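Local coordinates for protein phosphoribosylaminoimidazole-succinocarboxamide synthase (Pyrococcus horikoshii, PDB 3U55) that catalyses the ATP-dependent joining of L-aspartate to 5-amino-1-(5-phospho-D-ribosyl)imidazole-4-carboxylate, a step of de novo purine biosynthesis that yields SAICAR, at residues Phe57-Glu62 and Asn157-Asp162; Asn94-Ser99 and Tyr110-Pro115; Gly168-Asp173 and Trp200-Lys205; Arg206-Asp211 and Lys225-Arg230. One frame throughout, in Å; residues are numbered along the deposited sequence. Where two conformers were deposited one is given.

Contact 1. Residues Phe57-Glu62 and Asn157-Asp162; sequences FKLLEE and NEILKD
Ile159 presents its branched end to Leu59 and Leu60, the two residues of 57-62 that meet segment 157-162. With CG2 anti to the backbone N, this methyl settles between the two leucines, 3.9 Å from Leu59 CG and 3.9 Å from Leu60 CD2. The side chains of Ile159 and Leu59 slide past each other in opposite directions, whereas Leu60 lies aslant the isoleucine, and its CD2 also meets Ile159 CD1 at 3.9 Å. One residue on, Leu160 adds its CD2 methyl, which stands 4.1 Å from Leu60 CD2 and 4.2 Å from Leu59 CD2. Four aliphatic residues thus make up the contact, Leu60 CD2 being shared between Ile159 and Leu160. These spacings, with no polar pairing across the segments, indicate ordinary van der Waals packing. Around this cluster, Leu60 also touches Ile65 and Ile192, while Leu160 rests on Leu171 of strand 169-180. The local axes approach to 10.4 Å at a crossing angle of 124°, and the nearest CA pair is Leu60 with Ile159. This is a leucine- and isoleucine-lined helix-helix crossing, here joining two long helices of the SAICAR synthetase-like fold.

Contact 2. Residues Asn94-Ser99 and Tyr110-Pro115; sequences NVVAGS and YELPEP. With SO4 (sulfate ion), chain B.
The Tyr110 ring is met obliquely by Val96 CG2, which lies 4.0 Å from Tyr110 CD2 and closer, 3.7 Å, to Tyr110 CB. The other flat group, the Asn94 carboxamide, sets OD1 3.8 Å from Pro115 CG, while its ND2 is hydrogen-bonded to Asn157 OD1 and Leu171 O. Between these groups the backbones run antiparallel, with Val95 and Glu111 as a non-hydrogen-bonded pair. Val96 N donates to Tyr110 O at 2.8 Å, in the carbonyl plane, and Leu112 N donates to Asn94 O at 3.1 Å, tilted 24° from the Asn94 carbonyl plane. A water also donates to Asn94 O and to Leu112 O, so the Asn94 carbonyl accepts twice. Leu112 has CG anti to the carbonyl carbon (chi1 -63°), beside Asn94 O; its CD2 branch lies 3.7 Å from Val96 CG2. Beyond the pairing, Gly98 takes a positive phi, and Ser99 N donates to sulfate O1 at 2.8 Å; Arg93 and Arg198 grip the same ion. The sulfate probably came from the crystallisation liquor, but a backbone N-H and two arginines around it are consistent with a site able to hold a phosphate-like anion.

Contact 3. Residues Gly168-Asp173 and Trp200-Lys205; sequences GIILVD and WDAKTK
Val172 has CG1 anti to the backbone N (chi1 164°), which leaves CG2 anti to the carbonyl carbon; Trp200 has CG anti to its carbonyl carbon, and chi2 of 1° sets the turn of the indole. The two sit where strands 169-180 and 197-201 pair as antiparallel neighbours in the large sheet of the SAICAR synthetase-like fold. Val172 CG2 lies over the indole face in a CH-pi contact, 3.4 Å from the centroid of the Trp200 five-membered ring, and Lys205 O lies over the opposite face toward the rim. Ile170 and Trp200 form a hydrogen-bonded pair: Ile170 N to Trp200 O at 2.7 Å and Trp200 N to Ile170 O at 3.0 Å, both donors in the carbonyl planes. Ile169 and Asp201 make the adjoining non-hydrogen-bonded pair. At the strand end Ala202 N reaches Gly168 O at 2.9 Å from well above the carbonyl plane, 45° out of it. Gly168 itself, with positive phi, closes helix 143-165 in a Schellman motif. Past the pairing, the chain turns through an Asx motif, and the bent Lys205 side chain returns to bring NZ within 3.5 Å of Ile170 CD1. Asp201 OD1 is engaged by Arg230. Its OD2 accepts from Thr204 N at 2.6 Å and from Thr204 OG1 at 2.9 Å, the two donors arriving from opposite faces of the carboxylate plane.

Contact 4. Residues Arg206-Asp211 and Lys225-Arg230; sequences RSLDKD and KEIYER. With SO4 (sulfate ion), chain C.
Leu208 rests its two methyls against a trio of charged groups, the Arg206 and Arg230 guanidiniums and the Glu226 carboxylate. Its side chain crosses that of Arg230 at about a right angle and sets CD1 over one face of the guanidinium, 3.8 Å from Arg230 NH2. The other methyl, CD2, lies 3.5 Å above the Arg206 guanidinium plane, offset toward its rim. Glu226 is held side-on by Arg230: NE donates to OE1 at 3.1 Å, and NH2 meets the syn lone pair of OE2 at 2.8 Å, close to the guanidinium plane. Arg206 crosses Glu226 at about a right angle, its guanidinium nearly parallel to the carboxylate (13° between planes), and NH1 makes only a long salt bridge of 3.9 Å to OE2. Nearer the backbone, Ile227 CD1 packs 3.5 Å from Leu208 CB, and its CG1 lies 3.3 Å from Leu208 O, a buried carbonyl oxygen with no polar partner in the model. Further along the loop, Asp209 caps the following turn through OD2, and Lys210 NZ donates to a sulfate, probably from the crystallisation liquor, and to Thr32 O. Arg230 also bridges to Asp201 through NH1. Two arginines converging on Glu226 would be expected to favour its ionised form, and the carboxylate in turn probably offsets the repulsion between them.

Overall arrangement
Following the chain from the N terminus, helix 45-62 supplies the first half of contact 1, which closes only when helix 143-165 arrives. Contact 2 opens and closes within that long excursion, pairing the loop after strand 84-93 with the start of strand 111-121. Contacts 3 and 4 then follow in series: the first joins strand 169-180 to strand 197-201, the second brings the loop after 197-201 against helix 220-232. None cross. Neighbours nevertheless touch: Asn94 links contact 2 to Asn157 of contact 1 and to the strand of contact 3, Leu171 rests on helix 143-165, and Asp201 joins contact 3 to Arg230 of contact 4. Contacts 1 and 4 stay about 10 Å apart at their nearest atoms.

Contact 1. Residues Phe57-Glu62 and Asn157-Asp162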
# COMPACT_ATOMS: atom_id res chain seq x y z
N PHE A 57 -14.56 6.17 -23.43
CA PHE A 57 -13.33 6.66 -24.08
C PHE A 57 -13.58 7.94 -24.87
O PHE A 57 -12.78 8.88 -24.79
CB PHE A 57 -12.70 5.62 -25.02
CG PHE A 57 -12.02 4.47 -24.31
CD1 PHE A 57 -11.27 4.68 -23.16
CD2 PHE A 57 -12.10 3.18 -24.84
CE1 PHE A 57 -10.63 3.60 -22.53
CE2 PHE A 57 -11.47 2.11 -24.22
CZ PHE A 57 -10.73 2.31 -23.06
N LYS A 58 -14.67 7.97 -25.64
CA LYS A 58 -15.01 9.15 -26.43
C LYS A 58 -15.27 10.36 -25.54
O LYS A 58 -14.79 11.46 -25.83
CB LYS A 58 -16.21 8.87 -27.34
CG LYS A 58 -15.86 8.06 -28.58
CD LYS A 58 -17.12 7.66 -29.34
CE LYS A 58 -16.77 7.03 -30.68
NZ LYS A 58 -17.98 6.48 -31.36
N LEU A 59 -16.00 10.15 -24.44
CA LEU A 59 -16.26 11.22 -23.47
C LEU A 59 -14.97 11.78 -22.86
O LEU A 59 -14.79 13.00 -22.78
CB LEU A 59 -17.21 10.72 -22.37
CG LEU A 59 -17.45 11.61 -21.14
CD1 LEU A 59 -18.33 12.81 -21.46
CD2 LEU A 59 -18.07 10.77 -20.02
N LEU A 60 -14.07 10.89 -22.45
CA LEU A 60 -12.80 11.31 -21.85
C LEU A 60 -11.91 12.06 -22.85
O LEU A 60 -11.26 13.05 -22.50
CB LEU A 60 -12.07 10.11 -21.25
CG LEU A 60 -12.81 9.43 -20.10
CD1 LEU A 60 -12.11 8.15 -19.70
CD2 LEU A 60 -12.92 10.39 -18.91
N GLU A 61 -11.90 11.59 -24.10
CA GLU A 61 -11.13 12.25 -25.16
C GLU A 61 -11.61 13.69 -25.39
O GLU A 61 -10.79 14.59 -25.59
CB GLU A 61 -11.19 11.45 -26.46
CG GLU A 61 -10.34 10.17 -26.47
CD GLU A 61 -8.85 10.42 -26.67
OE1 GLU A 61 -8.07 9.44 -26.57
OE2 GLU A 61 -8.45 11.58 -26.91
N GLU A 62 -12.92 13.89 -25.33
CA GLU A 62 -13.53 15.21 -25.47
C GLU A 62 -13.10 16.14 -24.35
O GLU A 62 -13.02 17.36 -24.52
CB GLU A 62 -15.06 15.11 -25.49
CG GLU A 62 -15.63 14.54 -26.79
CD GLU A 62 -17.15 14.45 -26.80
OE1 GLU A 62 -17.73 14.39 -27.91
OE2 GLU A 62 -17.77 14.44 -25.72
N ASN A 157 -11.88 10.46 -12.93
CA ASN A 157 -12.89 10.30 -11.88
C ASN A 157 -13.92 11.42 -11.91
O ASN A 157 -15.11 11.14 -11.94
CB ASN A 157 -12.23 10.19 -10.51
CG ASN A 157 -13.24 9.90 -9.40
OD1 ASN A 157 -14.14 9.07 -9.55
ND2 ASN A 157 -13.07 10.57 -8.26
N GLU A 158 -13.47 12.67 -11.93
CA GLU A 158 -14.38 13.82 -11.94
C GLU A 158 -15.34 13.78 -13.13
O GLU A 158 -16.55 13.95 -12.96
CB GLU A 158 -13.62 15.15 -11.90
CG GLU A 158 -12.91 15.43 -10.58
CD GLU A 158 -13.84 15.40 -9.37
OE1 GLU A 158 -13.65 14.54 -8.48
OE2 GLU A 158 -14.78 16.22 -9.32
N ILE A 159 -14.79 13.55 -14.32
CA ILE A 159 -15.58 13.48 -15.56
C ILE A 159 -16.62 12.38 -15.53
O ILE A 159 -17.80 12.62 -15.83
CB ILE A 159 -14.67 13.28 -16.81
CG1 ILE A 159 -13.68 14.43 -16.95
CG2 ILE A 159 -15.52 13.12 -18.08
CD1 ILE A 159 -12.35 14.03 -17.59
N LEU A 160 -16.20 11.16 -15.17
CA LEU A 160 -17.11 10.02 -15.13
C LEU A 160 -18.18 10.16 -14.06
O LEU A 160 -19.35 9.92 -14.33
CB LEU A 160 -16.34 8.70 -14.95
CG LEU A 160 -15.35 8.29 -16.04
CD1 LEU A 160 -14.71 6.96 -15.65
CD2 LEU A 160 -16.02 8.18 -17.42
N LYS A 161 -17.77 10.56 -12.86
CA LYS A 161 -18.71 10.70 -11.75
C LYS A 161 -19.78 11.76 -12.05
O LYS A 161 -20.95 11.52 -11.80
CB LYS A 161 -18.00 10.93 -10.40
CG LYS A 161 -17.55 12.37 -10.11
CD LYS A 161 -16.38 12.39 -9.12
CE LYS A 161 -16.76 11.81 -7.78
NZ LYS A 161 -17.39 12.82 -6.89
N ASP A 162 -19.37 12.90 -12.62
CA ASP A 162 -20.31 13.97 -13.00
C ASP A 162 -21.29 13.49 -14.07
O ASP A 162 -22.50 13.69 -13.95
CB ASP A 162 -19.56 15.20 -13.51
CG ASP A 162 -18.84 15.96 -12.40
OD1 ASP A 162 -19.11 15.72 -11.20
OD2 ASP A 162 -17.98 16.81 -12.74

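Contact 2. Residues Asn94-Ser99 and Tyr110-Pro115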
# COMPACT_ATOMS: atom_id res chain seq x y z
N ASN A 94 -14.55 6.49 -4.53
CA ASN A 94 -15.36 7.60 -4.02
C ASN A 94 -16.24 7.16 -2.84
O ASN A 94 -16.53 7.96 -1.93
CB ASN A 94 -16.27 8.12 -5.13
CG ASN A 94 -15.50 8.66 -6.30
OD1 ASN A 94 -14.65 9.56 -6.15
ND2 ASN A 94 -15.79 8.14 -7.49
N VAL A 95 -16.65 5.90 -2.89
CA VAL A 95 -17.52 5.31 -1.88
C VAL A 95 -16.86 4.01 -1.43
O VAL A 95 -16.26 3.31 -2.25
CB VAL A 95 -18.92 5.02 -2.48
CG1 VAL A 95 -19.82 4.29 -1.49
CG2 VAL A 95 -19.58 6.32 -2.94
N VAL A 96 -16.96 3.70 -0.13
CA VAL A 96 -16.34 2.48 0.40
C VAL A 96 -17.07 1.22 -0.10
O VAL A 96 -18.29 1.08 0.04
CB VAL A 96 -16.24 2.48 1.95
CG1 VAL A 96 -15.75 1.16 2.48
CG2 VAL A 96 -15.32 3.61 2.44
N ALA A 97 -16.29 0.32 -0.69
CA ALA A 97 -16.79 -0.95 -1.21
C ALA A 97 -15.60 -1.87 -1.43
O ALA A 97 -14.45 -1.42 -1.38
CB ALA A 97 -17.55 -0.74 -2.52
N GLY A 98 -15.87 -3.15 -1.66
CA GLY A 98 -14.83 -4.12 -2.02
C GLY A 98 -13.70 -4.24 -1.02
O GLY A 98 -13.93 -4.27 0.19
N SER A 99 -12.47 -4.30 -1.54
CA SER A 99 -11.28 -4.56 -0.72
C SER A 99 -10.96 -3.45 0.28
O SER A 99 -10.26 -3.68 1.26
CB SER A 99 -10.05 -4.84 -1.61
OG SER A 99 -9.48 -3.65 -2.12
N TYR A 110 -19.95 3.98 2.83
CA TYR A 110 -19.35 5.17 3.45
C TYR A 110 -18.87 6.12 2.36
O TYR A 110 -18.17 5.71 1.43
CB TYR A 110 -18.21 4.77 4.37
CG TYR A 110 -17.60 5.87 5.21
CD1 TYR A 110 -17.98 6.05 6.56
CD2 TYR A 110 -16.61 6.71 4.69
CE1 TYR A 110 -17.39 7.06 7.34
CE2 TYR A 110 -16.03 7.71 5.47
CZ TYR A 110 -16.43 7.88 6.79
OH TYR A 110 -15.84 8.86 7.55
N GLU A 111 -19.30 7.37 2.46
CA GLU A 111 -18.91 8.43 1.54
C GLU A 111 -17.56 8.99 1.93
O GLU A 111 -17.40 9.56 3.01
CB GLU A 111 -19.96 9.55 1.57
CG GLU A 111 -19.76 10.65 0.55
CD GLU A 111 -20.69 10.49 -0.62
OE1 GLU A 111 -20.62 9.44 -1.30
OE2 GLU A 111 -21.49 11.42 -0.86
N LEU A 112 -16.57 8.81 1.05
CA LEU A 112 -15.23 9.32 1.33
C LEU A 112 -15.17 10.85 1.26
O LEU A 112 -15.81 11.46 0.39
CB LEU A 112 -14.20 8.65 0.40
CG LEU A 112 -14.09 7.13 0.61
CD1 LEU A 112 -13.32 6.44 -0.53
CD2 LEU A 112 -13.46 6.79 1.96
N PRO A 113 -14.42 11.49 2.18
CA PRO A 113 -14.31 12.95 2.19
C PRO A 113 -13.59 13.48 0.94
O PRO A 113 -13.81 14.63 0.55
CB PRO A 113 -13.50 13.24 3.46
CG PRO A 113 -12.73 11.97 3.75
CD PRO A 113 -13.59 10.85 3.23
N GLU A 114 -12.76 12.64 0.34
CA GLU A 114 -12.13 12.89 -0.95
C GLU A 114 -11.74 11.55 -1.57
O GLU A 114 -11.64 10.55 -0.86
CB GLU A 114 -10.92 13.83 -0.82
CG GLU A 114 -9.70 13.25 -0.09
CD GLU A 114 -9.82 13.28 1.43
OE1 GLU A 114 -9.38 12.30 2.07
OE2 GLU A 114 -10.34 14.28 1.98
N PRO A 115 -11.53 11.52 -2.90
CA PRO A 115 -11.22 10.23 -3.53
C PRO A 115 -9.93 9.58 -3.00
O PRO A 115 -8.97 10.28 -2.67
CB PRO A 115 -11.06 10.59 -5.01
CG PRO A 115 -11.81 11.87 -5.18
CD PRO A 115 -11.60 12.61 -3.89
S SO4 B . -11.65 -4.36 -5.14
O1 SO4 B . -12.36 -3.48 -4.23
O2 SO4 B . -12.38 -4.50 -6.39
O3 SO4 B . -10.32 -3.79 -5.38
O4 SO4 B . -11.52 -5.68 -4.53
O HOH W 1 -16.69 10.68 -2.00

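Contact 3. Residues Gly168-Asp173 and Trp200-Lys205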
# COMPACT_ATOMS: atom_id res chain seq x y z
N GLY A 168 -28.28 9.37 -13.01
CA GLY A 168 -28.79 8.66 -11.83
C GLY A 168 -27.96 7.47 -11.40
O GLY A 168 -28.50 6.50 -10.85
N ILE A 169 -26.66 7.52 -11.66
CA ILE A 169 -25.73 6.44 -11.32
C ILE A 169 -24.57 6.97 -10.47
O ILE A 169 -23.93 7.95 -10.85
CB ILE A 169 -25.15 5.78 -12.61
CG1 ILE A 169 -26.27 5.21 -13.48
CG2 ILE A 169 -24.13 4.68 -12.26
CD1 ILE A 169 -25.84 4.87 -14.89
N ILE A 170 -24.29 6.31 -9.34
CA ILE A 170 -23.17 6.67 -8.48
C ILE A 170 -21.93 5.88 -8.88
O ILE A 170 -21.93 4.66 -8.88
CB ILE A 170 -23.51 6.38 -6.99
CG1 ILE A 170 -24.77 7.14 -6.56
CG2 ILE A 170 -22.33 6.71 -6.09
CD1 ILE A 170 -25.28 6.78 -5.18
N LEU A 171 -20.87 6.60 -9.25
CA LEU A 171 -19.58 5.97 -9.51
C LEU A 171 -18.91 5.69 -8.18
O LEU A 171 -18.36 6.59 -7.54
CB LEU A 171 -18.70 6.88 -10.37
CG LEU A 171 -17.34 6.28 -10.75
CD1 LEU A 171 -17.50 5.01 -11.59
CD2 LEU A 171 -16.50 7.31 -11.47
N VAL A 172 -18.97 4.43 -7.76
CA VAL A 172 -18.44 4.02 -6.46
C VAL A 172 -16.91 3.92 -6.48
O VAL A 172 -16.22 4.50 -5.62
CB VAL A 172 -19.08 2.69 -6.01
CG1 VAL A 172 -18.29 2.05 -4.88
CG2 VAL A 172 -20.56 2.92 -5.62
N ASP A 173 -16.40 3.17 -7.45
CA ASP A 173 -14.96 3.07 -7.71
C ASP A 173 -14.75 2.59 -9.14
O ASP A 173 -15.72 2.24 -9.83
CB ASP A 173 -14.24 2.17 -6.68
CG ASP A 173 -14.76 0.72 -6.66
OD1 ASP A 173 -14.92 0.09 -7.73
OD2 ASP A 173 -14.98 0.19 -5.55
N TRP A 200 -23.64 2.16 -8.81
CA TRP A 200 -24.85 1.97 -8.00
C TRP A 200 -25.97 2.88 -8.49
O TRP A 200 -25.72 4.04 -8.84
CB TRP A 200 -24.58 2.28 -6.52
CG TRP A 200 -23.72 1.30 -5.78
CD1 TRP A 200 -23.12 0.18 -6.28
CD2 TRP A 200 -23.31 1.39 -4.41
NE1 TRP A 200 -22.38 -0.45 -5.31
CE2 TRP A 200 -22.49 0.27 -4.14
CE3 TRP A 200 -23.57 2.30 -3.38
CZ2 TRP A 200 -21.92 0.04 -2.89
CZ3 TRP A 200 -23.01 2.07 -2.12
CH2 TRP A 200 -22.19 0.95 -1.89
N ASP A 201 -27.20 2.38 -8.50
CA ASP A 201 -28.34 3.25 -8.80
C ASP A 201 -28.42 4.34 -7.73
O ASP A 201 -28.28 4.05 -6.55
CB ASP A 201 -29.65 2.46 -8.85
CG ASP A 201 -30.86 3.37 -8.99
OD1 ASP A 201 -31.00 4.02 -10.04
OD2 ASP A 201 -31.67 3.45 -8.04
N ALA A 202 -28.62 5.59 -8.15
CA ALA A 202 -28.64 6.72 -7.21
C ALA A 202 -29.81 6.64 -6.24
O ALA A 202 -29.68 7.00 -5.07
CB ALA A 202 -28.64 8.05 -7.95
N LYS A 203 -30.95 6.17 -6.73
CA LYS A 203 -32.15 6.04 -5.90
C LYS A 203 -32.05 4.87 -4.91
O LYS A 203 -32.22 5.05 -3.71
CB LYS A 203 -33.40 5.92 -6.79
CG LYS A 203 -34.71 6.14 -6.05
N THR A 204 -31.75 3.68 -5.42
CA THR A 204 -31.83 2.45 -4.62
C THR A 204 -30.50 1.94 -4.03
O THR A 204 -30.52 1.08 -3.14
CB THR A 204 -32.47 1.30 -5.44
OG1 THR A 204 -31.60 0.96 -6.53
CG2 THR A 204 -33.83 1.73 -5.99
N LYS A 205 -29.37 2.45 -4.52
CA LYS A 205 -28.03 1.99 -4.10
C LYS A 205 -27.68 0.56 -4.55
O LYS A 205 -26.70 -0.00 -4.08
CB LYS A 205 -27.82 2.10 -2.58
CG LYS A 205 -27.23 3.42 -2.09
CD LYS A 205 -28.29 4.47 -1.87
CE LYS A 205 -28.17 5.60 -2.88
NZ LYS A 205 -27.32 6.70 -2.35

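Contact 4. Residues Arg206-Asp211 and Lys225-Arg230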
# COMPACT_ATOMS: atom_id res chain seq x y z
N ARG A 206 -28.47 -0.01 -5.46
CA ARG A 206 -28.19 -1.38 -5.90
C ARG A 206 -27.14 -1.44 -7.01
O ARG A 206 -27.02 -0.51 -7.83
CB ARG A 206 -29.48 -2.13 -6.28
CG ARG A 206 -29.93 -1.96 -7.72
CD ARG A 206 -31.22 -2.75 -7.96
NE ARG A 206 -31.18 -3.48 -9.23
CZ ARG A 206 -31.52 -2.98 -10.41
NH1 ARG A 206 -31.94 -1.72 -10.52
NH2 ARG A 206 -31.45 -3.73 -11.50
N SER A 207 -26.38 -2.54 -7.01
CA SER A 207 -25.25 -2.73 -7.92
C SER A 207 -25.71 -2.93 -9.35
O SER A 207 -26.61 -3.74 -9.61
CB SER A 207 -24.41 -3.93 -7.48
OG SER A 207 -23.77 -3.68 -6.24
N LEU A 208 -25.10 -2.19 -10.26
CA LEU A 208 -25.33 -2.37 -11.69
C LEU A 208 -23.98 -2.61 -12.35
O LEU A 208 -23.55 -1.86 -13.22
CB LEU A 208 -26.03 -1.14 -12.27
CG LEU A 208 -27.46 -0.85 -11.78
CD1 LEU A 208 -27.92 0.53 -12.24
CD2 LEU A 208 -28.42 -1.94 -12.24
N ASP A 209 -23.31 -3.68 -11.91
CA ASP A 209 -21.92 -3.97 -12.25
C ASP A 209 -21.58 -5.42 -11.96
O ASP A 209 -22.46 -6.24 -11.66
CB ASP A 209 -20.98 -3.04 -11.46
CG ASP A 209 -21.21 -3.11 -9.96
OD1 ASP A 209 -21.17 -2.06 -9.29
OD2 ASP A 209 -21.44 -4.22 -9.44
N LYS A 210 -20.29 -5.74 -12.04
CA LYS A 210 -19.79 -7.09 -11.82
C LYS A 210 -20.11 -7.69 -10.44
O LYS A 210 -20.08 -8.91 -10.28
CB LYS A 210 -18.29 -7.14 -12.10
CG LYS A 210 -17.73 -8.52 -12.38
CD LYS A 210 -16.23 -8.42 -12.58
CE LYS A 210 -15.61 -9.77 -12.83
NZ LYS A 210 -14.13 -9.69 -12.97
N ASP A 211 -20.42 -6.85 -9.45
CA ASP A 211 -20.79 -7.34 -8.10
C ASP A 211 -22.07 -8.19 -8.12
O ASP A 211 -22.29 -9.01 -7.23
CB ASP A 211 -20.93 -6.20 -7.10
CG ASP A 211 -19.59 -5.77 -6.49
OD1 ASP A 211 -18.59 -6.51 -6.60
OD2 ASP A 211 -19.55 -4.68 -5.88
N LYS A 225 -27.38 -4.22 -19.11
CA LYS A 225 -28.32 -3.60 -20.05
C LYS A 225 -28.88 -2.30 -19.49
O LYS A 225 -28.99 -1.31 -20.21
CB LYS A 225 -29.49 -4.54 -20.36
CG LYS A 225 -29.20 -5.64 -21.37
CD LYS A 225 -30.41 -6.55 -21.52
CE LYS A 225 -30.25 -7.53 -22.66
NZ LYS A 225 -31.43 -8.44 -22.78
N GLU A 226 -29.21 -2.32 -18.20
CA GLU A 226 -29.80 -1.17 -17.52
C GLU A 226 -28.84 0.02 -17.56
O GLU A 226 -29.25 1.14 -17.87
CB GLU A 226 -30.15 -1.53 -16.07
CG GLU A 226 -31.57 -1.17 -15.65
CD GLU A 226 -31.68 0.18 -14.96
OE1 GLU A 226 -32.20 1.13 -15.59
OE2 GLU A 226 -31.24 0.28 -13.80
N ILE A 227 -27.57 -0.25 -17.27
CA ILE A 227 -26.50 0.75 -17.41
C ILE A 227 -26.46 1.30 -18.83
O ILE A 227 -26.48 2.52 -19.03
CB ILE A 227 -25.11 0.17 -17.02
CG1 ILE A 227 -25.01 -0.05 -15.51
CG2 ILE A 227 -23.97 1.07 -17.51
CD1 ILE A 227 -24.97 1.25 -14.67
N TYR A 228 -26.43 0.40 -19.81
CA TYR A 228 -26.37 0.78 -21.21
C TYR A 228 -27.57 1.65 -21.60
O TYR A 228 -27.41 2.67 -22.27
CB TYR A 228 -26.28 -0.45 -22.12
CG TYR A 228 -26.25 -0.13 -23.60
CD1 TYR A 228 -27.43 0.04 -24.32
CD2 TYR A 228 -25.04 0.00 -24.28
CE1 TYR A 228 -27.41 0.34 -25.68
CE2 TYR A 228 -25.01 0.30 -25.65
CZ TYR A 228 -26.20 0.47 -26.34
OH TYR A 228 -26.20 0.76 -27.68
N GLU A 229 -28.76 1.24 -21.17
CA GLU A 229 -30.01 1.95 -21.48
C GLU A 229 -30.04 3.34 -20.87
O GLU A 229 -30.44 4.31 -21.52
CB GLU A 229 -31.23 1.15 -21.03
CG GLU A 229 -31.53 -0.07 -21.89
CD GLU A 229 -32.63 -0.95 -21.32
OE1 GLU A 229 -33.57 -0.41 -20.68
OE2 GLU A 229 -32.56 -2.18 -21.51
N ARG A 230 -29.62 3.44 -19.61
CA ARG A 230 -29.57 4.73 -18.91
C ARG A 230 -28.60 5.71 -19.55
O ARG A 230 -28.86 6.91 -19.60
CB ARG A 230 -29.20 4.53 -17.45
CG ARG A 230 -30.33 4.03 -16.61
CD ARG A 230 -30.16 4.48 -15.19
NE ARG A 230 -30.63 3.46 -14.27
CZ ARG A 230 -30.70 3.61 -12.96
NH1 ARG A 230 -30.32 4.76 -12.40
NH2 ARG A 230 -31.14 2.62 -12.21
S SO4 C . -12.26 -10.02 -9.40
O1 SO4 C . -13.39 -9.80 -10.30
O2 SO4 C . -11.35 -10.98 -10.00
O3 SO4 C . -11.57 -8.75 -9.19
O4 SO4 C . -12.76 -10.54 -8.12